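Local coordinates for protein transcriptional regulator, MarR family (Methanosarcina mazei, PDB 3S2W) that probably binds DNA as a dimeric transcription factor of the MarR family, through a winged helix-turn-helix domain in each subunit, at residues 36-41 / 125-130; 44-49 / 91-96; 50-55 / 85-90. One frame throughout, in Å; residues are numbered along the deposited sequence.

Interactions 2 and 3 are neighbours, their centres about 6 Å apart, and together they tie the end of helix 78-90 and the turn that follows it to the loop and helix start at 44-55. A probable hydrogen bond of 2.9 Å from Tyr93 N to Leu88 O runs directly between them. Interaction 1 lies about 17 Å from interaction 2 and 16 Å from interaction 3, centre to centre, on the side of the subunit that meets its partner; both others are nested in the loop it closes. Ile39 CG2 touches Phe53 CG at 3.9 Å, linking interactions 1 and 3. Separate sulfate ions sit at interactions 1 and 3.

Interaction 1: 36-41 / 125-130; sequences QIYIGK and ASEWGE. With SO4 (sulfate ion), chain K.
Tyr38 and Trp128 each hold CG anti to their own backbone N (chi1 180° in Tyr38), and the rings beyond meet between helices 23-43 and 112-133. In the MarR fold these belong to the helical part that joins the subunits, while the winged helix-turn-helix lies between them in sequence. The axes of the two short segments run roughly antiparallel, at 143°, and come within 10.2 Å of each other.

The aromatic pair is near parallel, its planes inclined by 29°, but the side chains slide past each other in opposite directions and the rings barely overlap. Their centroids, taking the six-membered ring of the indole, are 5.0 Å apart. What touches is the start of the tyrosine ring: CG lies 3.4 Å from Trp128 CE3, which sits over one face of the phenol, offset toward the rim. Nearer the backbone, Tyr38 CB packs 3.7 Å from Trp128 CZ3. The next residue, Ile39, crosses the tryptophan at about a right angle and sets CD1 4.1 Å from Trp128 CB.

The second subunit adds to this layer, with its Ile158 against Tyr38 and its Gly155 against Trp128. The outer end of the tyrosine is polar. Glu127 brings CB to 3.5 Å from Tyr38 OH, yet its carboxylate makes no bond to the phenol; OE2 instead forms a salt bridge with Lys42, whose NZ also makes a weak hydrogen bond with Tyr38 OH. The lysine therefore probably offsets some of the negative charge gathered here by Glu127 and a sulfate that likely came from the crystallisation liquor. That sulfate approaches at the edge of the phenol, near its plane, and its O1 accepts a hydrogen bond of 2.6 Å from Tyr38 OH.

Interaction 2: 44-49 / 91-96; sequences EPYGIG and EGYVFR
Tyr93 leaves the backbone with CB pointing toward residues 44-49; its ring crosses Ile48 obliquely and its hydroxyl ends at Tyr46. CD2 is the first ring atom to touch, 3.9 Å from Ile48 CD1. CE2 is gripped more tightly, with both CG1 and CD1 of Ile48 close by, CD1 at 3.4 Å. CZ passes 3.7 Å from Tyr46 O, and the hydroxyl finishes the reach: OH donates a 2.9 Å hydrogen bond to Tyr46 O. It meets that oxygen in the carbonyl plane, on a lone pair, with a C=O...OH angle of 126°, and also lies against Tyr46 CB.

The ring stands where the winged helix-turn-helix passes from helix 78-90 into the first strand of the wing. Gly92 makes that exit with positive phi in a Schellman motif, and the turn lays Glu91 O over the centre of the Tyr93 ring, 4.2 Å above its plane. Leu117 of helix 112-133 packs on both tyrosines. A phenylalanine in place of Tyr93 would probably leave Tyr46 O without its hydroxyl mate, and the 44-46 turn less firmly tied to the turn that leads into the wing.

Glu91 bends at chi2 (140°), and its CD lies close to Gly47 O. There OE2 lies 3.2 Å from Gly47 O, two acceptors with no hydrogen bond between them, while Ile48 CG1 is 4.0 Å from the same OE2.

Interaction 3: 50-55 / 85-90; sequences SGQFPF and IQKLVD. With SO4 (sulfate ion), chain I.
Gln52 and Phe55 are the residues of 50-55 that touch helix 78-90, meeting Leu88 and Ile85 in the core of the winged helix-turn-helix and Lys87 at its exposed margin. By analogy with other MarR proteins, helix 78-90 is probably the recognition helix, and this contact packs its last turns against the start of helix 53-61.

Along the first segment, Ser50 rests on Gln36 of helix 23-43. Gly51 follows, and its N donates a 2.9 Å hydrogen bond to O4 of a sulfate, with an N-H...O angle of 146°. The ion, probably from the crystallisation liquor, is held from the other segment too: Lys87, extended beyond CG, carries NZ to a weak hydrogen bond of 3.3 Å with sulfate O3.

Gln52 comes next, with CG beside its backbone N (chi1 -60°) and the chain stretched out beyond. It slides past Leu88 in the opposite direction, its CB 3.8 Å from Leu88 CD2. Lys87 is crossed at about a right angle, where Gln52 CD meets Lys87 CB, also at 3.8 Å. The aliphatic part of the glutamine thus lies against a buried leucine, while its amide carbon meets the root of the lysine, and its CG comes near sulfate O2.

Phe53 turns away to pack on Ile39, and Pro54 lies against Arg33 of the second subunit. Phe55 returns to the core, where Leu70 and Leu74 of helix 67-74 also pack on it. Its CB is 4.1 Å from Leu88 CD1, while Gly51 O lies at the edge of its ring, in plane. Ile85 crosses Phe55 at about a right angle, and its CD1 touches Phe55 CD1 at 4.0 Å.

Interaction 1: 36-41 / 125-130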
loop_
_atom_site.group_PDB
_atom_site.type_symbol
_atom_site.label_atom_id
_atom_site.label_comp_id
_atom_site.label_asym_id
_atom_site.label_seq_id
_atom_site.Cartn_x
_atom_site.Cartn_y
_atom_site.Cartn_z
ATOM N N GLN A 36 -0.393 1.914 7.677
ATOM C CA GLN A 36 -1.629 2.694 7.745
ATOM C C GLN A 36 -2.244 2.518 9.113
ATOM O O GLN A 36 -2.909 3.417 9.625
ATOM C CB GLN A 36 -2.647 2.321 6.656
ATOM C CG GLN A 36 -2.286 2.736 5.204
ATOM C CD GLN A 36 -1.814 4.182 5.057
ATOM O OE1 GLN A 36 -2.603 5.093 4.751
ATOM N NE2 GLN A 36 -0.510 4.396 5.235
ATOM N N ILE A 37 -1.994 1.372 9.722
ATOM C CA ILE A 37 -2.457 1.165 11.085
ATOM C C ILE A 37 -1.625 1.980 12.081
ATOM O O ILE A 37 -2.171 2.700 12.919
ATOM C CB ILE A 37 -2.492 -0.335 11.444
ATOM C CG1 ILE A 37 -3.630 -0.994 10.674
ATOM C CG2 ILE A 37 -2.680 -0.568 12.965
ATOM C CD1 ILE A 37 -3.396 -2.425 10.425
ATOM N N TYR A 38 -0.303 1.882 11.959
ATOM C CA TYR A 38 0.602 2.566 12.867
ATOM C C TYR A 38 0.457 4.078 12.762
ATOM O O TYR A 38 0.379 4.758 13.776
ATOM C CB TYR A 38 2.047 2.170 12.577
ATOM C CG TYR A 38 3.003 2.863 13.493
ATOM C CD1 TYR A 38 3.518 4.105 13.167
ATOM C CD2 TYR A 38 3.358 2.297 14.713
ATOM C CE1 TYR A 38 4.383 4.756 13.999
ATOM C CE2 TYR A 38 4.227 2.946 15.570
ATOM C CZ TYR A 38 4.739 4.173 15.203
ATOM O OH TYR A 38 5.611 4.833 16.040
ATOM N N ILE A 39 0.436 4.596 11.533
ATOM C CA ILE A 39 0.230 6.011 11.316
ATOM C C ILE A 39 -1.153 6.394 11.824
ATOM O O ILE A 39 -1.318 7.381 12.524
ATOM C CB ILE A 39 0.348 6.367 9.830
ATOM C CG1 ILE A 39 1.749 6.035 9.310
ATOM C CG2 ILE A 39 0.057 7.832 9.590
ATOM C CD1 ILE A 39 2.820 6.861 9.912
ATOM N N GLY A 40 -2.143 5.597 11.467
ATOM C CA GLY A 40 -3.518 5.851 11.848
ATOM C C GLY A 40 -3.708 6.124 13.309
ATOM O O GLY A 40 -4.441 7.043 13.673
ATOM N N LYS A 41 -3.055 5.352 14.163
ATOM C CA LYS A 41 -3.262 5.552 15.591
ATOM C C LYS A 41 -2.613 6.837 16.052
ATOM O O LYS A 41 -3.135 7.527 16.940
ATOM C CB LYS A 41 -2.720 4.387 16.409
ATOM C CG LYS A 41 -3.599 3.161 16.376
ATOM C CD LYS A 41 -3.951 2.706 17.780
ATOM C CE LYS A 41 -2.692 2.468 18.601
ATOM N NZ LYS A 41 -2.696 1.118 19.222
ATOM N N ALA A 125 5.941 10.126 10.767
ATOM C CA ALA A 125 6.501 9.387 9.632
ATOM C C ALA A 125 7.901 8.869 9.970
ATOM O O ALA A 125 8.316 7.827 9.499
ATOM C CB ALA A 125 6.558 10.272 8.370
ATOM N N SER A 126 8.620 9.596 10.805
ATOM C CA SER A 126 9.971 9.200 11.151
ATOM C C SER A 126 9.944 8.008 12.066
ATOM O O SER A 126 10.737 7.091 11.912
ATOM C CB SER A 126 10.733 10.351 11.827
ATOM O OG SER A 126 10.987 11.389 10.900
ATOM N N GLU A 127 9.035 8.021 13.028
ATOM C CA GLU A 127 9.009 6.971 14.038
ATOM C C GLU A 127 8.658 5.679 13.356
ATOM O O GLU A 127 9.085 4.605 13.765
ATOM C CB GLU A 127 7.990 7.294 15.134
ATOM C CG GLU A 127 8.353 8.525 15.953
ATOM C CD GLU A 127 7.195 9.046 16.769
ATOM O OE1 GLU A 127 7.437 9.820 17.720
ATOM O OE2 GLU A 127 6.043 8.692 16.455
ATOM N N TRP A 128 7.865 5.797 12.301
ATOM C CA TRP A 128 7.509 4.635 11.529
ATOM C C TRP A 128 8.722 4.090 10.755
ATOM O O TRP A 128 8.997 2.887 10.799
ATOM C CB TRP A 128 6.355 4.970 10.606
ATOM C CG TRP A 128 6.010 3.848 9.718
ATOM C CD1 TRP A 128 6.002 3.857 8.365
ATOM C CD2 TRP A 128 5.677 2.518 10.115
ATOM N NE1 TRP A 128 5.655 2.623 7.885
ATOM C CE2 TRP A 128 5.460 1.775 8.942
ATOM C CE3 TRP A 128 5.526 1.881 11.355
ATOM C CZ2 TRP A 128 5.078 0.430 8.960
ATOM C CZ3 TRP A 128 5.167 0.541 11.373
ATOM C CH2 TRP A 128 4.929 -0.161 10.178
ATOM N N GLY A 129 9.457 4.965 10.070
ATOM C CA GLY A 129 10.653 4.555 9.349
ATOM C C GLY A 129 11.656 3.932 10.295
ATOM O O GLY A 129 12.377 2.989 9.957
ATOM N N GLU A 130 11.675 4.468 11.507
ATOM C CA GLU A 130 12.612 4.067 12.544
ATOM C C GLU A 130 12.331 2.651 12.993
ATOM O O GLU A 130 13.238 1.851 13.235
ATOM C CB GLU A 130 12.454 4.993 13.746
ATOM C CG GLU A 130 13.237 4.557 14.966
ATOM C CD GLU A 130 14.747 4.597 14.752
ATOM O OE1 GLU A 130 15.475 4.030 15.600
ATOM O OE2 GLU A 130 15.205 5.191 13.745
HETATM S S SO4 K . 6.546 3.818 19.275
HETATM O O1 SO4 K . 7.164 3.863 17.953
HETATM O O2 SO4 K . 6.740 5.103 19.950
HETATM O O3 SO4 K . 5.116 3.559 19.146
HETATM O O4 SO4 K . 7.162 2.747 20.056
#

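Interaction 2: 44-49 / 91-96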
loop_
_atom_site.group_PDB
_atom_site.type_symbol
_atom_site.label_atom_id
_atom_site.label_comp_id
_atom_site.label_asym_id
_atom_site.label_seq_id
_atom_site.Cartn_x
_atom_site.Cartn_y
_atom_site.Cartn_z
ATOM N N GLU A 44 -4.914 9.956 14.838
ATOM C CA GLU A 44 -6.244 10.091 15.446
ATOM C C GLU A 44 -6.367 11.349 16.309
ATOM O O GLU A 44 -7.339 12.072 16.183
ATOM C CB GLU A 44 -6.550 8.897 16.321
ATOM C CG GLU A 44 -7.697 7.997 15.915
ATOM C CD GLU A 44 -7.586 6.620 16.599
ATOM O OE1 GLU A 44 -7.807 6.520 17.834
ATOM O OE2 GLU A 44 -7.233 5.640 15.900
ATOM N N PRO A 45 -5.391 11.595 17.205
ATOM C CA PRO A 45 -5.560 12.723 18.129
ATOM C C PRO A 45 -5.745 14.059 17.421
ATOM O O PRO A 45 -6.258 14.985 18.036
ATOM C CB PRO A 45 -4.265 12.708 18.944
ATOM C CG PRO A 45 -3.847 11.246 18.933
ATOM C CD PRO A 45 -4.258 10.726 17.582
ATOM N N TYR A 46 -5.354 14.145 16.152
ATOM C CA TYR A 46 -5.582 15.346 15.345
ATOM C C TYR A 46 -6.871 15.231 14.547
ATOM O O TYR A 46 -7.173 16.078 13.715
ATOM C CB TYR A 46 -4.404 15.614 14.403
ATOM C CG TYR A 46 -3.071 15.545 15.103
ATOM C CD1 TYR A 46 -2.318 14.369 15.110
ATOM C CD2 TYR A 46 -2.578 16.637 15.783
ATOM C CE1 TYR A 46 -1.107 14.299 15.776
ATOM C CE2 TYR A 46 -1.367 16.580 16.446
ATOM C CZ TYR A 46 -0.638 15.412 16.446
ATOM O OH TYR A 46 0.563 15.390 17.118
ATOM N N GLY A 47 -7.632 14.180 14.801
ATOM C CA GLY A 47 -8.871 13.945 14.086
ATOM C C GLY A 47 -8.658 13.720 12.602
ATOM O O GLY A 47 -9.429 14.204 11.786
ATOM N N ILE A 48 -7.615 12.972 12.259
ATOM C CA ILE A 48 -7.232 12.754 10.862
ATOM C C ILE A 48 -7.153 11.255 10.573
ATOM O O ILE A 48 -6.510 10.510 11.304
ATOM C CB ILE A 48 -5.843 13.380 10.578
ATOM C CG1 ILE A 48 -5.852 14.865 10.893
ATOM C CG2 ILE A 48 -5.462 13.263 9.139
ATOM C CD1 ILE A 48 -4.498 15.506 10.690
ATOM N N GLY A 49 -7.811 10.813 9.513
ATOM C CA GLY A 49 -7.704 9.436 9.089
ATOM C C GLY A 49 -6.438 9.206 8.275
ATOM O O GLY A 49 -5.906 10.134 7.652
ATOM N N GLU A 91 -11.941 19.535 8.986
ATOM C CA GLU A 91 -11.105 19.523 10.177
ATOM C C GLU A 91 -10.322 20.824 10.285
ATOM O O GLU A 91 -9.685 21.088 11.286
ATOM C CB GLU A 91 -10.172 18.303 10.146
ATOM C CG GLU A 91 -10.932 16.957 10.278
ATOM C CD GLU A 91 -10.403 15.828 9.381
ATOM O OE1 GLU A 91 -11.196 14.909 9.062
ATOM O OE2 GLU A 91 -9.208 15.843 9.004
ATOM N N GLY A 92 -10.365 21.629 9.223
ATOM C CA GLY A 92 -9.747 22.945 9.206
ATOM C C GLY A 92 -8.260 22.954 8.905
ATOM O O GLY A 92 -7.549 23.867 9.322
ATOM N N TYR A 93 -7.792 21.947 8.170
ATOM C CA TYR A 93 -6.375 21.828 7.848
ATOM C C TYR A 93 -6.050 22.320 6.456
ATOM O O TYR A 93 -4.898 22.597 6.145
ATOM C CB TYR A 93 -5.914 20.386 7.966
ATOM C CG TYR A 93 -5.872 19.899 9.376
ATOM C CD1 TYR A 93 -5.253 20.645 10.359
ATOM C CD2 TYR A 93 -6.468 18.698 9.730
ATOM C CE1 TYR A 93 -5.215 20.202 11.642
ATOM C CE2 TYR A 93 -6.435 18.251 11.009
ATOM C CZ TYR A 93 -5.806 19.002 11.963
ATOM O OH TYR A 93 -5.766 18.566 13.249
ATOM N N VAL A 94 -7.055 22.394 5.597
ATOM C CA VAL A 94 -6.810 22.916 4.262
ATOM C C VAL A 94 -8.003 23.666 3.784
ATOM O O VAL A 94 -9.103 23.458 4.283
ATOM C CB VAL A 94 -6.563 21.817 3.234
ATOM C CG1 VAL A 94 -5.420 20.953 3.672
ATOM C CG2 VAL A 94 -7.851 21.017 2.985
ATOM N N PHE A 95 -7.788 24.516 2.789
ATOM C CA PHE A 95 -8.907 25.172 2.134
ATOM C C PHE A 95 -8.744 25.045 0.648
ATOM O O PHE A 95 -7.653 24.725 0.166
ATOM C CB PHE A 95 -9.090 26.631 2.588
ATOM C CG PHE A 95 -8.027 27.582 2.089
ATOM C CD1 PHE A 95 -8.172 28.235 0.868
ATOM C CD2 PHE A 95 -6.901 27.849 2.854
ATOM C CE1 PHE A 95 -7.207 29.108 0.418
ATOM C CE2 PHE A 95 -5.928 28.740 2.402
ATOM C CZ PHE A 95 -6.081 29.369 1.189
ATOM N N ARG A 96 -9.856 25.238 -0.053
ATOM C CA ARG A 96 -9.930 25.129 -1.506
ATOM C C ARG A 96 -10.083 26.517 -2.111
ATOM O O ARG A 96 -10.753 27.383 -1.553
ATOM C CB ARG A 96 -11.169 24.345 -1.914
ATOM C CG ARG A 96 -11.078 22.846 -1.893
ATOM C CD ARG A 96 -12.520 22.306 -1.742
ATOM N NE ARG A 96 -12.659 20.894 -2.064
ATOM C CZ ARG A 96 -13.433 20.053 -1.386
ATOM N NH1 ARG A 96 -14.134 20.501 -0.342
ATOM N NH2 ARG A 96 -13.511 18.763 -1.749
#

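Interaction 3: 50-55 / 85-90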
loop_
_atom_site.group_PDB
_atom_site.type_symbol
_atom_site.label_atom_id
_atom_site.label_comp_id
_atom_site.label_asym_id
_atom_site.label_seq_id
_atom_site.Cartn_x
_atom_site.Cartn_y
_atom_site.Cartn_z
ATOM N N SER A 50 -5.970 7.961 8.267
ATOM C CA SER A 50 -4.795 7.567 7.495
ATOM C C SER A 50 -5.010 7.673 5.989
ATOM O O SER A 50 -4.065 7.573 5.217
ATOM C CB SER A 50 -4.390 6.136 7.857
ATOM O OG SER A 50 -5.485 5.265 7.668
ATOM N N GLY A 51 -6.256 7.855 5.568
ATOM C CA GLY A 51 -6.541 8.161 4.173
ATOM C C GLY A 51 -6.208 9.598 3.765
ATOM O O GLY A 51 -5.992 9.895 2.584
ATOM N N GLN A 52 -6.151 10.490 4.748
ATOM C CA GLN A 52 -5.847 11.895 4.514
ATOM C C GLN A 52 -4.357 12.196 4.604
ATOM O O GLN A 52 -3.885 13.209 4.094
ATOM C CB GLN A 52 -6.583 12.736 5.538
ATOM C CG GLN A 52 -8.103 12.579 5.479
ATOM C CD GLN A 52 -8.749 12.915 6.798
ATOM O OE1 GLN A 52 -8.401 13.911 7.426
ATOM N NE2 GLN A 52 -9.672 12.077 7.245
ATOM N N PHE A 53 -3.620 11.323 5.274
ATOM C CA PHE A 53 -2.216 11.566 5.547
ATOM C C PHE A 53 -1.381 11.835 4.289
ATOM O O PHE A 53 -0.575 12.764 4.272
ATOM C CB PHE A 53 -1.643 10.378 6.285
ATOM C CG PHE A 53 -0.281 10.608 6.820
ATOM C CD1 PHE A 53 0.810 9.938 6.287
ATOM C CD2 PHE A 53 -0.080 11.492 7.874
ATOM C CE1 PHE A 53 2.086 10.158 6.800
ATOM C CE2 PHE A 53 1.182 11.703 8.390
ATOM C CZ PHE A 53 2.264 11.030 7.862
ATOM N N PRO A 54 -1.575 11.025 3.230
ATOM C CA PRO A 54 -0.782 11.154 2.005
ATOM C C PRO A 54 -0.988 12.531 1.353
ATOM O O PRO A 54 0.015 13.135 0.972
ATOM C CB PRO A 54 -1.329 10.039 1.106
ATOM C CG PRO A 54 -2.099 9.168 1.981
ATOM C CD PRO A 54 -2.643 10.031 3.069
ATOM N N PHE A 55 -2.234 13.018 1.255
ATOM C CA PHE A 55 -2.526 14.402 0.799
ATOM C C PHE A 55 -1.854 15.465 1.663
ATOM O O PHE A 55 -1.125 16.315 1.169
ATOM C CB PHE A 55 -4.049 14.677 0.715
ATOM C CG PHE A 55 -4.767 13.764 -0.247
ATOM C CD1 PHE A 55 -4.775 14.042 -1.610
ATOM C CD2 PHE A 55 -5.391 12.596 0.209
ATOM C CE1 PHE A 55 -5.390 13.196 -2.500
ATOM C CE2 PHE A 55 -6.021 11.740 -0.685
ATOM C CZ PHE A 55 -6.019 12.039 -2.043
ATOM N N ILE A 85 -9.969 15.174 0.795
ATOM C CA ILE A 85 -9.795 16.625 0.865
ATOM C C ILE A 85 -10.961 17.271 1.606
ATOM O O ILE A 85 -10.790 18.246 2.359
ATOM C CB ILE A 85 -9.657 17.258 -0.509
ATOM C CG1 ILE A 85 -8.377 16.767 -1.184
ATOM C CG2 ILE A 85 -9.643 18.772 -0.379
ATOM C CD1 ILE A 85 -7.124 17.051 -0.385
ATOM N N GLN A 86 -12.156 16.728 1.417
ATOM C CA GLN A 86 -13.264 17.279 2.170
ATOM C C GLN A 86 -13.128 17.121 3.705
ATOM O O GLN A 86 -13.578 17.986 4.454
ATOM C CB GLN A 86 -14.595 16.719 1.706
ATOM C CG GLN A 86 -15.715 17.286 2.527
ATOM C CD GLN A 86 -16.072 18.675 2.073
ATOM O OE1 GLN A 86 -16.395 18.886 0.903
ATOM N NE2 GLN A 86 -16.011 19.638 2.993
ATOM N N LYS A 87 -12.527 16.034 4.183
ATOM C CA LYS A 87 -12.435 15.858 5.638
ATOM C C LYS A 87 -11.329 16.748 6.167
ATOM O O LYS A 87 -11.405 17.257 7.288
ATOM C CB LYS A 87 -12.171 14.405 6.030
ATOM C CG LYS A 87 -13.329 13.439 5.755
ATOM C CD LYS A 87 -12.880 12.016 6.050
ATOM C CE LYS A 87 -14.035 11.004 6.068
ATOM N NZ LYS A 87 -13.679 9.789 6.893
ATOM N N LEU A 88 -10.306 16.947 5.336
ATOM C CA LEU A 88 -9.206 17.824 5.677
ATOM C C LEU A 88 -9.721 19.263 5.776
ATOM O O LEU A 88 -9.267 20.038 6.624
ATOM C CB LEU A 88 -8.096 17.697 4.638
ATOM C CG LEU A 88 -7.221 16.451 4.804
ATOM C CD1 LEU A 88 -6.257 16.338 3.682
ATOM C CD2 LEU A 88 -6.454 16.519 6.099
ATOM N N VAL A 89 -10.695 19.607 4.929
ATOM C CA VAL A 89 -11.294 20.934 4.986
ATOM C C VAL A 89 -12.165 21.072 6.222
ATOM O O VAL A 89 -12.101 22.083 6.917
ATOM C CB VAL A 89 -12.115 21.294 3.727
ATOM C CG1 VAL A 89 -12.936 22.508 4.008
ATOM C CG2 VAL A 89 -11.197 21.583 2.570
ATOM N N ASP A 90 -12.967 20.052 6.510
ATOM C CA ASP A 90 -13.873 20.107 7.660
ATOM C C ASP A 90 -13.139 20.091 8.992
ATOM O O ASP A 90 -13.639 20.573 10.003
ATOM C CB ASP A 90 -14.908 18.987 7.595
ATOM C CG ASP A 90 -15.890 19.161 6.425
ATOM O OD1 ASP A 90 -16.148 20.325 6.010
ATOM O OD2 ASP A 90 -16.405 18.127 5.928
HETATM S S SO4 I . -10.026 8.460 6.254
HETATM O O1 SO4 I . -11.046 7.849 5.411
HETATM O O2 SO4 I . -9.505 9.647 5.577
HETATM O O3 SO4 I . -10.620 8.850 7.539
HETATM O O4 SO4 I . -8.952 7.485 6.449
#